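Local coordinates for putative amino acid binding protein (Streptococcus mutans, PDB 4C0R), which probably binds glutathione, here held as its oxidized disulfide, outside the cell and passes it to the cystine ABC importer TcyBC, at residues V92-K97 against I165-I170; H147-V152 against T169-Q174. All blocks are in the same frame, centred on the assembly; numbering follows the deposited sequence. Where two conformers were deposited one is given.

In the fold
From the N terminus, the chain first supplies strand 81-96, whose end (92-97) is the first partner of interaction 1. It then runs through helix 145-153, the first partner of interaction 2, and strand 160-163 before reaching helix 164-173, where both contacts end. Interaction 1 therefore closes a long loop of 67 residues, and interaction 2, which starts inside that loop, closes a short one of 16. Their second segments share T169 and I170. With centres about 7 Å apart, their apolar parts adjoin: V94 touches I171, and P96 touches V152. Together they tie the sheet and two helices into one lobe; helix 145-153 also carries Q148 of the glutathione disulfide pocket.

Interaction 1. Residues V92-K97 against I165-I170; sequences VLVVPK and ISAETI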
# COMPACT_ATOMS: atom_id res chain seq x y z
N VAL A 92 4.62 -6.10 8.94
CA VAL A 92 5.46 -6.07 10.14
C VAL A 92 4.79 -5.27 11.28
O VAL A 92 3.89 -4.47 11.08
CB VAL A 92 6.85 -5.48 9.91
CG1 VAL A 92 7.59 -6.29 8.94
CG2 VAL A 92 6.75 -3.98 9.44
N LEU A 93 5.25 -5.56 12.49
CA LEU A 93 4.96 -4.84 13.66
C LEU A 93 6.15 -3.92 13.92
O LEU A 93 7.28 -4.38 14.02
CB LEU A 93 4.85 -5.89 14.78
CG LEU A 93 4.40 -5.66 16.18
CD1 LEU A 93 3.17 -4.78 16.28
CD2 LEU A 93 4.14 -7.05 16.78
N VAL A 94 5.91 -2.63 14.00
CA VAL A 94 6.91 -1.64 14.30
C VAL A 94 6.77 -1.28 15.79
O VAL A 94 5.72 -0.87 16.23
CB VAL A 94 6.69 -0.35 13.50
CG1 VAL A 94 7.76 0.67 13.82
CG2 VAL A 94 6.66 -0.67 11.99
N VAL A 95 7.85 -1.47 16.52
CA VAL A 95 7.90 -1.23 17.96
C VAL A 95 9.26 -0.69 18.32
O VAL A 95 10.23 -0.84 17.56
CB VAL A 95 7.71 -2.55 18.78
CG1 VAL A 95 6.29 -3.16 18.56
CG2 VAL A 95 8.80 -3.55 18.45
N PRO A 96 9.35 -0.04 19.49
CA PRO A 96 10.66 0.36 19.98
C PRO A 96 11.54 -0.86 20.17
O PRO A 96 11.10 -1.94 20.46
CB PRO A 96 10.32 0.99 21.34
CG PRO A 96 8.92 1.42 21.22
CD PRO A 96 8.27 0.33 20.39
N LYS A 97 12.85 -0.68 19.96
CA LYS A 97 13.75 -1.77 20.17
C LYS A 97 13.58 -2.22 21.64
O LYS A 97 13.32 -1.42 22.55
CB LYS A 97 15.18 -1.28 19.92
CG LYS A 97 15.47 -1.00 18.46
CD LYS A 97 16.89 -0.47 18.32
CE LYS A 97 17.25 -0.33 16.86
NZ LYS A 97 18.55 0.38 16.76
N ILE A 165 7.93 -2.86 3.49
CA ILE A 165 8.74 -2.03 2.62
C ILE A 165 8.65 -0.55 3.07
O ILE A 165 9.68 0.13 3.25
CB ILE A 165 8.35 -2.21 1.17
CG1 ILE A 165 8.68 -3.62 0.64
CG2 ILE A 165 9.07 -1.15 0.30
CD1 ILE A 165 8.05 -3.98 -0.66
N SER A 166 7.44 -0.04 3.33
CA SER A 166 7.33 1.33 3.80
C SER A 166 7.87 1.50 5.21
O SER A 166 8.52 2.47 5.51
CB SER A 166 5.90 1.85 3.75
OG SER A 166 5.51 2.11 2.42
N ALA A 167 7.58 0.53 6.09
CA ALA A 167 8.08 0.65 7.46
C ALA A 167 9.59 0.80 7.48
O ALA A 167 10.13 1.68 8.15
CB ALA A 167 7.66 -0.55 8.29
N GLU A 168 10.27 -0.09 6.79
CA GLU A 168 11.73 -0.11 6.76
C GLU A 168 12.27 1.15 6.10
O GLU A 168 13.23 1.77 6.58
CB GLU A 168 12.25 -1.39 6.12
CG GLU A 168 11.97 -2.62 6.98
CD GLU A 168 12.68 -3.85 6.51
OE1 GLU A 168 12.87 -4.04 5.30
OE2 GLU A 168 13.01 -4.65 7.41
N THR A 169 11.63 1.55 5.02
CA THR A 169 12.09 2.73 4.29
C THR A 169 12.03 3.98 5.15
O THR A 169 13.00 4.74 5.21
CB THR A 169 11.24 2.94 3.00
OG1 THR A 169 11.45 1.84 2.10
CG2 THR A 169 11.56 4.26 2.37
N ILE A 170 10.92 4.18 5.82
CA ILE A 170 10.70 5.36 6.68
C ILE A 170 11.64 5.34 7.88
O ILE A 170 12.24 6.34 8.18
CB ILE A 170 9.25 5.43 7.13
CG1 ILE A 170 8.37 5.81 5.96
CG2 ILE A 170 9.09 6.47 8.21
CD1 ILE A 170 6.89 5.55 6.19
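V92 sends CG2 onto the methyl of A167, with 3.7 Å from V92 CG2 to A167 CB. With chi1 at -62°, this branch lies between the backbone N and the carbonyl carbon, and a short beta-branched residue suits a strand, putting a methyl against the helix. L93 points from the other face of the strand and rests on F159. V94 returns to the helix side: its CG2, beside the backbone N, comes 3.8 Å from A167 CB, so one methyl is shared by the two valines. Alanine suits the helix here because its small side chain lets the strand come close; the CA atoms of V94 and A167 are 7.3 Å apart. The contact is wholly apolar and buried. I165 and T169, on either side of A167 in sequence, are joined: T169 OG1 donates to I165 O at 2.7 Å, and T169 N reaches that oxygen from the opposite carbonyl face, satisfying the hydroxyl locally. Backbone bonds join V92 and V94 to strand 160-163, and L93 and V95 to strand 179-183. Helix 164-173 links those two flanking strands across strand 81-96, a split beta-alpha-beta unit, while L145 and I149 of helix 145-153 pack beside it.

Interaction 2. Residues H147-V152 against T169-Q174; sequences HQIRNV and TIIKEQ. With CD (cadmium ion), chain G; GDS (oxidized glutathione disulfide), chain C.
I149 meets I170 and I171 through its two branches: CG1 is anti to the carbonyl carbon and extends, chi2 176°, to carry CD1 toward I170, while CG2, anti to the backbone N, turns to I171. I149 CD1 lies 4.1 Å from I170 CD1, and I149 CG2 lies 4.2 Å from I171 CG1, the latter pair crossing at about a right angle. A branched isoleucine suits this seam, since I149 offers an apolar arm to each neighbour; L179 of strand 179-183 touches both I149 and I171. At the rim, R150 bends at chi3 (-66°) and Q174 at chi2, bringing R150 NH2 to 3.0 Å from Q174 OE1, with the amide at the edge of the guanidinium and the two planes steeply inclined. R150 was modelled in two conformers, so this pairing is tentative. On the other sides of helix 145-153, H147 ND1 binds a cadmium ion at 2.3 Å, with two waters among its other ligands. Q148 extends its amide into the pocket, where NE2 donates to carboxylate oxygen OE6 of the glutathione disulfide at 3.0 Å (N-H...O angle 145°) and also to E143 O, while OE1 accepts from K160 NZ. K160 NZ also bonds the ligand, linking two first-shell residues. With both ends engaged, the amide's flip is fixed, N-H toward the carboxylate, whereas the helices meet by van der Waals packing apart from the doubtful R150-Q174 approach.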
# COMPACT_ATOMS: atom_id res chain seq x y z
N HIS A 147 4.16 9.95 10.13
CA HIS A 147 3.75 10.66 11.34
C HIS A 147 3.48 9.60 12.44
O HIS A 147 3.84 9.77 13.59
CB HIS A 147 2.49 11.48 11.05
CG HIS A 147 2.06 12.39 12.16
ND1 HIS A 147 2.63 13.63 12.37
CD2 HIS A 147 1.12 12.24 13.13
CE1 HIS A 147 2.05 14.21 13.41
NE2 HIS A 147 1.14 13.39 13.90
N GLN A 148 2.78 8.53 12.06
CA GLN A 148 2.39 7.52 13.02
C GLN A 148 3.61 6.74 13.47
O GLN A 148 3.74 6.44 14.69
CB GLN A 148 1.35 6.58 12.45
CG GLN A 148 0.02 7.24 11.97
CD GLN A 148 -0.87 6.20 11.33
OE1 GLN A 148 -1.16 5.22 11.94
NE2 GLN A 148 -1.26 6.41 10.09
N ILE A 149 4.52 6.44 12.54
CA ILE A 149 5.74 5.74 12.90
C ILE A 149 6.61 6.57 13.84
O ILE A 149 7.08 6.09 14.88
CB ILE A 149 6.49 5.24 11.65
CG1 ILE A 149 5.65 4.16 10.99
CG2 ILE A 149 7.89 4.74 12.01
CD1 ILE A 149 6.22 3.64 9.70
N ARG A 150 6.77 7.85 13.52
CA ARG A 150 7.47 8.75 14.44
C ARG A 150 6.79 8.80 15.82
O ARG A 150 7.47 8.88 16.83
CB ARG A 150 7.55 10.14 13.83
CG ARG A 150 8.46 11.08 14.57
CD ARG A 150 8.54 12.40 13.82
NE ARG A 150 9.19 12.24 12.54
CZ ARG A 150 10.50 12.33 12.40
NH1 ARG A 150 11.27 12.59 13.45
NH2 ARG A 150 11.04 12.18 11.21
N ASN A 151 5.46 8.77 15.89
CA ASN A 151 4.74 8.78 17.18
C ASN A 151 5.09 7.54 18.02
O ASN A 151 5.10 7.59 19.25
CB ASN A 151 3.25 8.77 16.99
CG ASN A 151 2.68 10.15 16.71
OD1 ASN A 151 3.35 11.18 16.91
ND2 ASN A 151 1.44 10.18 16.25
N VAL A 152 5.35 6.42 17.37
CA VAL A 152 5.77 5.23 18.13
C VAL A 152 7.19 5.49 18.67
O VAL A 152 7.47 5.23 19.86
CB VAL A 152 5.72 3.93 17.25
CG1 VAL A 152 6.32 2.70 17.98
CG2 VAL A 152 4.31 3.63 16.84
N THR A 169 11.63 1.55 5.02
CA THR A 169 12.09 2.73 4.29
C THR A 169 12.03 3.98 5.15
O THR A 169 13.00 4.74 5.21
CB THR A 169 11.24 2.94 3.00
OG1 THR A 169 11.45 1.84 2.10
CG2 THR A 169 11.56 4.26 2.37
N ILE A 170 10.92 4.18 5.82
CA ILE A 170 10.70 5.36 6.68
C ILE A 170 11.64 5.34 7.88
O ILE A 170 12.24 6.34 8.18
CB ILE A 170 9.25 5.43 7.13
CG1 ILE A 170 8.37 5.81 5.96
CG2 ILE A 170 9.09 6.47 8.21
CD1 ILE A 170 6.89 5.55 6.19
N ILE A 171 11.78 4.19 8.55
CA ILE A 171 12.66 4.12 9.69
C ILE A 171 14.08 4.45 9.28
O ILE A 171 14.80 5.10 10.03
CB ILE A 171 12.62 2.71 10.32
CG1 ILE A 171 11.28 2.50 11.05
CG2 ILE A 171 13.86 2.48 11.20
CD1 ILE A 171 11.03 1.05 11.36
N LYS A 172 14.50 4.00 8.10
CA LYS A 172 15.88 4.25 7.64
C LYS A 172 16.06 5.71 7.25
O LYS A 172 16.97 6.40 7.73
CB LYS A 172 16.19 3.35 6.44
CG LYS A 172 17.52 3.67 5.76
CD LYS A 172 17.84 2.67 4.67
N GLU A 173 15.20 6.19 6.37
CA GLU A 173 15.29 7.55 5.84
C GLU A 173 15.09 8.65 6.88
O GLU A 173 15.69 9.72 6.78
CB GLU A 173 14.31 7.73 4.67
CG GLU A 173 14.70 6.89 3.48
CD GLU A 173 13.83 7.07 2.24
OE1 GLU A 173 12.87 7.85 2.27
OE2 GLU A 173 14.13 6.38 1.23
N GLN A 174 14.23 8.40 7.89
CA GLN A 174 13.98 9.38 8.96
C GLN A 174 14.87 9.16 10.18
O GLN A 174 14.75 9.89 11.19
CB GLN A 174 12.53 9.38 9.40
CG GLN A 174 11.53 9.67 8.28
CD GLN A 174 11.75 11.00 7.64
OE1 GLN A 174 11.83 12.02 8.34
NE2 GLN A 174 11.86 11.02 6.31
CD CD G . 4.20 14.49 10.95
CD1 GDS C . -5.72 9.53 5.59
N2 GDS C . -4.40 9.30 6.19
CA2 GDS C . -3.30 9.42 5.31
C2 GDS C . -2.72 10.77 5.05
O2 GDS C . -2.08 11.00 4.01
CB2 GDS C . -2.69 8.29 4.57
SG2 GDS C . -3.33 6.70 5.05
N3 GDS C . -2.94 11.79 6.06
CA3 GDS C . -2.47 13.15 5.82
C3 GDS C . -3.75 13.92 5.50
OE3 GDS C . -3.91 15.11 5.89
OE4 GDS C . -4.69 13.39 4.85
N4 GDS C . -1.78 3.86 5.20
CA4 GDS C . -1.21 4.08 6.51
C4 GDS C . -2.03 3.41 7.56
OE5 GDS C . -2.81 2.45 7.27
OE6 GDS C . -1.87 3.81 8.74
C5 GDS C . -1.18 4.49 4.07
O5 GDS C . -0.17 5.18 4.23
CA5 GDS C . -1.92 4.31 2.83
N5 GDS C . -2.54 3.08 2.58
CB5 GDS C . -2.60 5.54 2.34
SG5 GDS C . -4.07 5.84 3.37
CA6 GDS C . -3.01 -1.61 2.92
C6 GDS C . -4.40 -1.57 2.30
OE7 GDS C . -5.36 -1.13 2.99
OE8 GDS C . -4.59 -1.94 1.12
N6 GDS C . -2.14 -2.37 2.00
CB6 GDS C . -2.50 -0.24 3.19
CG6 GDS C . -2.78 0.66 1.97
CD6 GDS C . -1.93 1.90 2.13
O6 GDS C . -0.72 1.98 1.88
O HOH W 1 5.42 12.91 9.32
O HOH W 2 5.63 13.99 12.60